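Local coordinates for putative uncharacterized protein (PDB 2Z99) that probably acts in chromosome segregation and condensation during cell division, as the ScpB partner of an SMC complex, at residues A22-I27 and W74-R79; G93-L98 and L136-I141; P114-R119 and T150-F155. All coordinates share one frame; numbering follows the deposited sequence.

From the N terminus, the chain builds a first winged-helix domain, and contact 1 closes a loop of 46 residues by setting the end of helix 13-26 against strand 73-78 of the wing. Helix 83-94 then leads away to a second winged-helix domain; contacts 2 and 3 lie across the chain's centre from contact 1. Contact 2 closes a loop of 37 residues, tying the connecting segment 93-98 to 136-141 at the end of helix 129-137. Contact 3 opens inside that loop, at 114-119, and closes beyond it, at 150-155, so contacts 2 and 3 cross. They also touch: L136 and I141 of contact 2 pack on the F155 ring. Contact 1 is in series with both, without touching either.

Contact 1: A22-I27 and W74-R79; sequences ALLLVI and WRMYTR
M76 reaches from strand 73-78 to the last turn of helix 13-26 and lies against L24. The two elements belong to the N-terminal winged-helix domain, the strand being the second of the wing hairpin 65-70/73-78; their local axes cross at -69° and come within 7.9 Å. From the strand backbone, M76 CB points at the helix. CG, anti to the carbonyl carbon (chi1 -64°), lies 3.9 Å from L24 CB, and SD skirts the same L24 CB at 4.2 Å. The chain then bends at chi3 (-90°), which turns CE over the peptide between L24 and L25: the methyl is 3.1 Å from L24 O, a tight approach, and also near L25 N and L25 CB. Beside this, I27 comes in at the start of the 74-79 segment, its CD1 resting 3.7 Å from W74 O. L24 CD2 touches W74 CB more loosely, and L24 also packs on L67 of the neighbouring wing strand, while the W74 indole runs on to L51 and Q52 of helix 44-60. L25 packs on Y77 of the second subunit, which places the contact beside the dimer interface. No direct hydrogen bond joins the segments; one water bridges them, donating to L24 O at 2.5 Å and accepting from M76 N at 2.7 Å.

Contact 2: G93-L98 and L136-I141; sequences GARTKL and LARGLI
R138 reaches across to the backbone of T96, and its guanidinium is the group that bonds the two segments. NH2 donates to T96 O at 2.7 Å with an N-H...O angle of 147°; NH1 adds a weak bond to the same oxygen at 3.2 Å. T96 O thus takes two donors of one guanidinium, sitting at its edge near the plane, though tilted from it by 18° as seen from NH2. The side chain runs extended from CG to NE to get there. Its flat end lies between two apolar groups: L98 CD2 sits 3.6 Å above one face and R95 CB 3.9 Å above the opposite face, each displaced from the group's centre. R95 is extended too, and the two arginines run antiparallel alongside each other with guanidinium planes only 12° apart. Each flat group therefore meets the other's aliphatic stem, with R138 CG over one face of the R95 guanidinium. The like charges stay close, NE to NE 4.7 Å, which may cost some electrostatic energy. The contact joins the segment that follows helix 83-94 to the C-terminal winged-helix domain, at the end of the domain's third helix, 129-137. That helix closes in a Schellman motif: G139 takes a positive phi, and G139 N donates back to L136 O at 2.8 Å. T158 also bonds the turn, its OG1 to G139 O and its backbone to L140. L98 carries the contact inward, packing on L103 of helix 100-112. R95 NH2 approaches A137 O at 3.5 Å, but this is proximity without a hydrogen bond, the carbonyl oxygen lying oblique to the guanidinium.

Contact 3: P114-R119 and T150-F155; sequences PVTRAR and TGAVTF
F155 presents the edge of its ring to the V115 carbonyl, with CD1 3.5 Å from V115 O and the oxygen in the ring plane. The same oxygen accepts F155 N in a bond that is short, 2.8 Å, but bent, with an N-H...O angle of 133°; the return bond, V115 N to F155 O, is weak. V115 and F155 put their side chains on one face of the sheet, where V115 CG2 and F155 CB meet loosely. The R117 guanidinium comes obliquely to F155 CZ. T116 CG2, anti to the carbonyl carbon, lies against the 150-155 segment, 3.3 Å from V153 O and 3.5 Å from A152 CB. T154 OG1, anti to its backbone N (chi1 172°), lies beside P114 CA and CB. T116 occupies the N-cap position of helix 117-124, and at that helix start a water accepts from R117 N at 2.8 Å and donates to V153 O at 2.6 Å. The pairing, a loose one, is that of the short first strand of a winged helix with the second wing strand: 115-116 flanks 153-157, which has 141-146 on its other side. V115 packs on V109 of helix 100-112, and F155 on M132 of helix 129-137.

Contact 1: A22-I27 and W74-R79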
loop_
_atom_site.group_PDB
_atom_site.type_symbol
_atom_site.label_atom_id
_atom_site.label_comp_id
_atom_site.label_asym_id
_atom_site.label_seq_id
_atom_site.Cartn_x
_atom_site.Cartn_y
_atom_site.Cartn_z
ATOM N N ALA A 22 -2.759 -2.897 12.734
ATOM C CA ALA A 22 -2.119 -1.656 12.345
ATOM C C ALA A 22 -0.882 -1.943 11.498
ATOM O O ALA A 22 -0.686 -1.311 10.461
ATOM C CB ALA A 22 -1.735 -0.862 13.577
ATOM N N LEU A 23 -0.072 -2.908 11.929
ATOM C CA LEU A 23 1.161 -3.259 11.237
ATOM C C LEU A 23 0.930 -3.917 9.891
ATOM O O LEU A 23 1.575 -3.559 8.903
ATOM C CB LEU A 23 2.037 -4.162 12.125
ATOM C CG LEU A 23 2.348 -3.620 13.531
ATOM C CD1 LEU A 23 3.172 -4.627 14.319
ATOM C CD2 LEU A 23 3.081 -2.296 13.429
ATOM N N LEU A 24 0.014 -4.872 9.835
ATOM C CA LEU A 24 -0.271 -5.545 8.580
ATOM C C LEU A 24 -0.812 -4.565 7.545
ATOM O O LEU A 24 -0.861 -4.875 6.352
ATOM C CB LEU A 24 -1.305 -6.648 8.786
ATOM C CG LEU A 24 -0.856 -7.917 9.501
ATOM C CD1 LEU A 24 -2.070 -8.808 9.743
ATOM C CD2 LEU A 24 0.197 -8.629 8.656
ATOM N N LEU A 25 -1.216 -3.385 8.005
ATOM C CA LEU A 25 -1.783 -2.382 7.111
ATOM C C LEU A 25 -0.735 -1.564 6.371
ATOM O O LEU A 25 -0.832 -1.386 5.159
ATOM C CB LEU A 25 -2.705 -1.425 7.894
ATOM C CG LEU A 25 -3.429 -0.341 7.081
ATOM C CD1 LEU A 25 -4.592 -0.964 6.314
ATOM C CD2 LEU A 25 -3.937 0.767 8.000
ATOM N N VAL A 26 0.273 -1.089 7.098
ATOM C CA VAL A 26 1.326 -0.251 6.526
ATOM C C VAL A 26 2.398 -0.906 5.642
ATOM O O VAL A 26 3.138 -0.204 4.949
ATOM C CB VAL A 26 2.069 0.529 7.626
ATOM C CG1 VAL A 26 2.647 1.783 7.036
ATOM C CG2 VAL A 26 1.138 0.885 8.748
ATOM N N ILE A 27 2.490 -2.229 5.650
ATOM C CA ILE A 27 3.514 -2.901 4.853
ATOM C C ILE A 27 3.169 -3.009 3.374
ATOM O O ILE A 27 2.007 -3.202 3.006
ATOM C CB ILE A 27 3.793 -4.317 5.381
ATOM C CG1 ILE A 27 2.537 -5.173 5.249
ATOM C CG2 ILE A 27 4.291 -4.238 6.811
ATOM C CD1 ILE A 27 2.713 -6.598 5.646
ATOM N N TRP A 74 3.956 -12.826 6.151
ATOM C CA TRP A 74 2.509 -12.604 6.197
ATOM C C TRP A 74 2.116 -11.282 5.547
ATOM O O TRP A 74 2.841 -10.286 5.649
ATOM C CB TRP A 74 1.996 -12.590 7.642
ATOM C CG TRP A 74 1.985 -13.911 8.342
ATOM C CD1 TRP A 74 3.021 -14.487 9.027
ATOM C CD2 TRP A 74 0.886 -14.830 8.429
ATOM N NE1 TRP A 74 2.631 -15.710 9.535
ATOM C CE2 TRP A 74 1.326 -15.942 9.183
ATOM C CE3 TRP A 74 -0.427 -14.821 7.944
ATOM C CZ2 TRP A 74 0.503 -17.030 9.464
ATOM C CZ3 TRP A 74 -1.252 -15.915 8.226
ATOM C CH2 TRP A 74 -0.781 -16.999 8.980
ATOM N N ARG A 75 0.941 -11.264 4.918
ATOM C CA ARG A 75 0.463 -10.063 4.246
ATOM C C ARG A 75 -1.042 -10.118 3.996
ATOM O O ARG A 75 -1.594 -11.183 3.764
ATOM C CB ARG A 75 1.210 -9.922 2.915
ATOM C CG ARG A 75 0.879 -8.700 2.081
ATOM C CD ARG A 75 1.637 -8.753 0.745
ATOM N NE ARG A 75 1.658 -7.450 0.084
ATOM C CZ ARG A 75 2.285 -7.171 -1.059
ATOM N NH1 ARG A 75 2.970 -8.106 -1.724
ATOM N NH2 ARG A 75 2.232 -5.932 -1.534
ATOM N N MET A 76 -1.706 -8.968 4.056
ATOM C CA MET A 76 -3.141 -8.915 3.782
ATOM C C MET A 76 -3.378 -8.832 2.274
ATOM O O MET A 76 -2.859 -7.933 1.608
ATOM C CB MET A 76 -3.778 -7.695 4.441
ATOM C CG MET A 76 -3.708 -7.707 5.940
ATOM S SD MET A 76 -4.892 -6.617 6.669
ATOM C CE MET A 76 -3.946 -5.129 6.746
ATOM N N TYR A 77 -4.153 -9.770 1.741
ATOM C CA TYR A 77 -4.477 -9.806 0.321
ATOM C C TYR A 77 -5.978 -9.613 0.094
ATOM O O TYR A 77 -6.787 -9.687 1.020
ATOM C CB TYR A 77 -4.097 -11.160 -0.296
ATOM C CG TYR A 77 -2.625 -11.484 -0.265
ATOM C CD1 TYR A 77 -1.936 -11.558 0.942
ATOM C CD2 TYR A 77 -1.911 -11.683 -1.448
ATOM C CE1 TYR A 77 -0.569 -11.816 0.980
ATOM C CE2 TYR A 77 -0.537 -11.944 -1.426
ATOM C CZ TYR A 77 0.127 -12.005 -0.208
ATOM O OH TYR A 77 1.485 -12.230 -0.171
ATOM N N THR A 78 -6.336 -9.362 -1.160
ATOM C CA THR A 78 -7.727 -9.226 -1.560
ATOM C C THR A 78 -8.233 -10.661 -1.735
ATOM O O THR A 78 -7.586 -11.475 -2.401
ATOM C CB THR A 78 -7.828 -8.475 -2.886
ATOM O OG1 THR A 78 -8.091 -7.093 -2.620
ATOM C CG2 THR A 78 -8.913 -9.079 -3.775
ATOM N N ARG A 79 -9.370 -10.983 -1.130
ATOM C CA ARG A 79 -9.900 -12.336 -1.237
ATOM C C ARG A 79 -10.287 -12.612 -2.684
ATOM O O ARG A 79 -10.934 -11.790 -3.338
ATOM C CB ARG A 79 -11.093 -12.513 -0.288
ATOM C CG ARG A 79 -11.428 -13.964 0.024
ATOM C CD ARG A 79 -12.419 -14.090 1.189
ATOM N NE ARG A 79 -11.838 -13.708 2.481
ATOM C CZ ARG A 79 -11.046 -14.483 3.215
ATOM N NH1 ARG A 79 -10.731 -15.703 2.805
ATOM N NH2 ARG A 79 -10.546 -14.030 4.353
HETATM O O HOH W 1 -0.555 -6.532 4.494
#

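Contact 2: G93-L98 and L136-I141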
loop_
_atom_site.group_PDB
_atom_site.type_symbol
_atom_site.label_atom_id
_atom_site.label_comp_id
_atom_site.label_asym_id
_atom_site.label_seq_id
_atom_site.Cartn_x
_atom_site.Cartn_y
_atom_site.Cartn_z
ATOM N N GLY A 93 -9.881 4.711 -13.486
ATOM C CA GLY A 93 -8.913 5.744 -13.171
ATOM C C GLY A 93 -8.157 6.026 -14.452
ATOM O O GLY A 93 -7.718 7.143 -14.709
ATOM N N ALA A 94 -8.028 4.984 -15.267
ATOM C CA ALA A 94 -7.336 5.058 -16.546
ATOM C C ALA A 94 -7.758 6.283 -17.356
ATOM O O ALA A 94 -6.921 6.981 -17.929
ATOM C CB ALA A 94 -7.610 3.788 -17.348
ATOM N N ARG A 95 -9.059 6.545 -17.407
ATOM C CA ARG A 95 -9.553 7.686 -18.160
ATOM C C ARG A 95 -10.159 8.763 -17.284
ATOM O O ARG A 95 -11.138 8.531 -16.573
ATOM C CB ARG A 95 -10.576 7.229 -19.200
ATOM C CG ARG A 95 -9.942 6.523 -20.381
ATOM C CD ARG A 95 -10.982 5.923 -21.311
ATOM N NE ARG A 95 -10.358 5.346 -22.495
ATOM C CZ ARG A 95 -10.970 4.511 -23.324
ATOM N NH1 ARG A 95 -12.225 4.154 -23.093
ATOM N NH2 ARG A 95 -10.330 4.045 -24.386
ATOM N N THR A 96 -9.563 9.948 -17.348
ATOM C CA THR A 96 -10.037 11.091 -16.578
ATOM C C THR A 96 -11.333 11.610 -17.197
ATOM O O THR A 96 -11.684 11.238 -18.316
ATOM C CB THR A 96 -8.970 12.218 -16.561
ATOM O OG1 THR A 96 -8.626 12.585 -17.903
ATOM C CG2 THR A 96 -7.711 11.741 -15.844
ATOM N N LYS A 97 -12.047 12.454 -16.460
ATOM C CA LYS A 97 -13.308 13.023 -16.933
ATOM C C LYS A 97 -13.128 13.763 -18.263
ATOM O O LYS A 97 -12.003 14.007 -18.698
ATOM C CB LYS A 97 -13.868 13.971 -15.858
ATOM C CG LYS A 97 -15.081 14.803 -16.275
ATOM C CD LYS A 97 -16.266 13.937 -16.677
ATOM C CE LYS A 97 -17.423 14.788 -17.179
ATOM N NZ LYS A 97 -18.561 13.942 -17.617
ATOM N N LEU A 98 -14.236 14.106 -18.915
ATOM C CA LEU A 98 -14.177 14.826 -20.182
ATOM C C LEU A 98 -14.094 16.330 -19.941
ATOM O O LEU A 98 -14.840 16.886 -19.128
ATOM C CB LEU A 98 -15.408 14.520 -21.049
ATOM C CG LEU A 98 -15.443 13.224 -21.872
ATOM C CD1 LEU A 98 -16.764 13.126 -22.626
ATOM C CD2 LEU A 98 -14.283 13.207 -22.853
ATOM N N LEU A 136 -13.974 8.946 -29.807
ATOM C CA LEU A 136 -14.073 7.698 -30.555
ATOM C C LEU A 136 -13.650 6.510 -29.695
ATOM O O LEU A 136 -14.397 5.541 -29.555
ATOM C CB LEU A 136 -13.198 7.750 -31.805
ATOM C CG LEU A 136 -13.615 8.727 -32.906
ATOM C CD1 LEU A 136 -12.584 8.693 -34.016
ATOM C CD2 LEU A 136 -14.994 8.367 -33.431
ATOM N N ALA A 137 -12.453 6.593 -29.122
ATOM C CA ALA A 137 -11.927 5.528 -28.279
ATOM C C ALA A 137 -12.862 5.208 -27.117
ATOM O O ALA A 137 -12.979 4.053 -26.712
ATOM C CB ALA A 137 -10.566 5.914 -27.753
ATOM N N ARG A 138 -13.526 6.227 -26.578
ATOM C CA ARG A 138 -14.450 6.014 -25.469
ATOM C C ARG A 138 -15.820 5.564 -25.959
ATOM O O ARG A 138 -16.758 5.454 -25.162
ATOM C CB ARG A 138 -14.629 7.287 -24.647
ATOM C CG ARG A 138 -13.368 7.808 -24.023
ATOM C CD ARG A 138 -13.694 8.934 -23.073
ATOM N NE ARG A 138 -12.484 9.483 -22.478
ATOM C CZ ARG A 138 -12.467 10.188 -21.353
ATOM N NH1 ARG A 138 -13.602 10.421 -20.706
ATOM N NH2 ARG A 138 -11.319 10.662 -20.882
ATOM N N GLY A 139 -15.931 5.329 -27.268
ATOM C CA GLY A 139 -17.178 4.872 -27.855
ATOM C C GLY A 139 -18.370 5.798 -27.736
ATOM O O GLY A 139 -19.514 5.339 -27.812
ATOM N N LEU A 140 -18.134 7.092 -27.542
ATOM C CA LEU A 140 -19.247 8.032 -27.448
ATOM C C LEU A 140 -19.785 8.409 -28.831
ATOM O O LEU A 140 -20.931 8.841 -28.971
ATOM C CB LEU A 140 -18.831 9.293 -26.686
ATOM C CG LEU A 140 -18.850 9.199 -25.160
ATOM C CD1 LEU A 140 -20.130 8.498 -24.705
ATOM C CD2 LEU A 140 -17.642 8.432 -24.690
ATOM N N ILE A 141 -18.951 8.249 -29.854
ATOM C CA ILE A 141 -19.351 8.555 -31.224
ATOM C C ILE A 141 -18.656 7.545 -32.100
ATOM O O ILE A 141 -17.740 6.860 -31.652
ATOM C CB ILE A 141 -18.905 9.983 -31.688
ATOM C CG1 ILE A 141 -17.371 10.054 -31.742
ATOM C CG2 ILE A 141 -19.507 11.048 -30.769
ATOM C CD1 ILE A 141 -16.814 11.358 -32.301
#

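Contact 3: P114-R119 and T150-F155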
loop_
_atom_site.group_PDB
_atom_site.type_symbol
_atom_site.label_atom_id
_atom_site.label_comp_id
_atom_site.label_asym_id
_atom_site.label_seq_id
_atom_site.Cartn_x
_atom_site.Cartn_y
_atom_site.Cartn_z
ATOM N N PRO A 114 -25.539 13.175 -38.136
ATOM C CA PRO A 114 -24.640 12.946 -39.272
ATOM C C PRO A 114 -23.864 14.226 -39.538
ATOM O O PRO A 114 -24.440 15.206 -40.011
ATOM C CB PRO A 114 -25.598 12.612 -40.414
ATOM C CG PRO A 114 -26.776 12.048 -39.717
ATOM C CD PRO A 114 -26.937 12.983 -38.549
ATOM N N VAL A 115 -22.573 14.223 -39.200
ATOM C CA VAL A 115 -21.701 15.384 -39.394
ATOM C C VAL A 115 -20.288 14.960 -39.723
ATOM O O VAL A 115 -19.790 13.980 -39.176
ATOM C CB VAL A 115 -21.593 16.246 -38.133
ATOM C CG1 VAL A 115 -22.874 16.983 -37.891
ATOM C CG2 VAL A 115 -21.250 15.372 -36.946
ATOM N N THR A 116 -19.644 15.702 -40.618
ATOM C CA THR A 116 -18.258 15.432 -40.987
ATOM C C THR A 116 -17.440 16.170 -39.938
ATOM O O THR A 116 -17.924 17.138 -39.351
ATOM C CB THR A 116 -17.923 16.026 -42.368
ATOM O OG1 THR A 116 -18.577 17.293 -42.505
ATOM C CG2 THR A 116 -18.383 15.097 -43.487
ATOM N N ARG A 117 -16.214 15.744 -39.678
ATOM C CA ARG A 117 -15.460 16.479 -38.683
ATOM C C ARG A 117 -15.180 17.881 -39.210
ATOM O O ARG A 117 -14.991 18.805 -38.434
ATOM C CB ARG A 117 -14.155 15.769 -38.302
ATOM C CG ARG A 117 -13.243 15.425 -39.437
ATOM C CD ARG A 117 -11.808 15.702 -39.034
ATOM N NE ARG A 117 -11.472 15.176 -37.715
ATOM C CZ ARG A 117 -11.352 13.884 -37.416
ATOM N NH1 ARG A 117 -11.544 12.957 -38.341
ATOM N NH2 ARG A 117 -11.027 13.516 -36.185
ATOM N N ALA A 118 -15.178 18.040 -40.530
ATOM C CA ALA A 118 -14.943 19.352 -41.122
ATOM C C ALA A 118 -15.969 20.350 -40.602
ATOM O O ALA A 118 -15.649 21.514 -40.391
ATOM C CB ALA A 118 -15.016 19.275 -42.631
ATOM N N ARG A 119 -17.202 19.902 -40.387
ATOM C CA ARG A 119 -18.229 20.805 -39.879
ATOM C C ARG A 119 -18.120 20.948 -38.368
ATOM O O ARG A 119 -18.547 21.951 -37.798
ATOM C CB ARG A 119 -19.635 20.321 -40.237
ATOM C CG ARG A 119 -20.735 21.293 -39.808
ATOM C CD ARG A 119 -22.132 20.724 -40.023
ATOM N NE ARG A 119 -22.856 21.308 -41.156
ATOM C CZ ARG A 119 -22.407 21.352 -42.411
ATOM N NH1 ARG A 119 -21.214 20.852 -42.717
ATOM N NH2 ARG A 119 -23.166 21.882 -43.366
ATOM N N THR A 150 -19.007 15.176 -50.770
ATOM C CA THR A 150 -17.578 15.351 -50.514
ATOM C C THR A 150 -16.780 14.081 -50.230
ATOM O O THR A 150 -15.555 14.080 -50.332
ATOM C CB THR A 150 -17.377 16.308 -49.338
ATOM O OG1 THR A 150 -17.927 15.725 -48.151
ATOM C CG2 THR A 150 -18.085 17.628 -49.610
ATOM N N GLY A 151 -17.472 13.007 -49.864
ATOM C CA GLY A 151 -16.797 11.754 -49.578
ATOM C C GLY A 151 -16.041 11.783 -48.263
ATOM O O GLY A 151 -15.053 11.071 -48.089
ATOM N N ALA A 152 -16.505 12.619 -47.338
ATOM C CA ALA A 152 -15.871 12.746 -46.034
ATOM C C ALA A 152 -16.702 11.956 -45.040
ATOM O O ALA A 152 -17.920 12.128 -44.972
ATOM C CB ALA A 152 -15.805 14.218 -45.619
ATOM N N VAL A 153 -16.045 11.091 -44.273
ATOM C CA VAL A 153 -16.751 10.280 -43.298
ATOM C C VAL A 153 -17.645 11.155 -42.423
ATOM O O VAL A 153 -17.309 12.300 -42.108
ATOM C CB VAL A 153 -15.774 9.479 -42.400
ATOM C CG1 VAL A 153 -14.839 8.658 -43.263
ATOM C CG2 VAL A 153 -14.990 10.413 -41.513
ATOM N N THR A 154 -18.794 10.603 -42.057
ATOM C CA THR A 154 -19.769 11.284 -41.224
ATOM C C THR A 154 -19.733 10.592 -39.860
ATOM O O THR A 154 -19.263 9.455 -39.755
ATOM C CB THR A 154 -21.176 11.192 -41.876
ATOM O OG1 THR A 154 -22.172 11.702 -40.980
ATOM C CG2 THR A 154 -21.497 9.757 -42.236
ATOM N N PHE A 155 -20.216 11.277 -38.822
ATOM C CA PHE A 155 -20.202 10.728 -37.468
ATOM C C PHE A 155 -21.539 10.807 -36.768
ATOM O O PHE A 155 -22.414 11.586 -37.146
ATOM C CB PHE A 155 -19.171 11.458 -36.585
ATOM C CG PHE A 155 -17.746 11.215 -36.981
ATOM C CD1 PHE A 155 -17.173 11.918 -38.034
ATOM C CD2 PHE A 155 -16.994 10.240 -36.336
ATOM C CE1 PHE A 155 -15.880 11.654 -38.439
ATOM C CE2 PHE A 155 -15.694 9.966 -36.735
ATOM C CZ PHE A 155 -15.135 10.670 -37.786
HETATM O O HOH W 2 -15.289 13.823 -41.540
#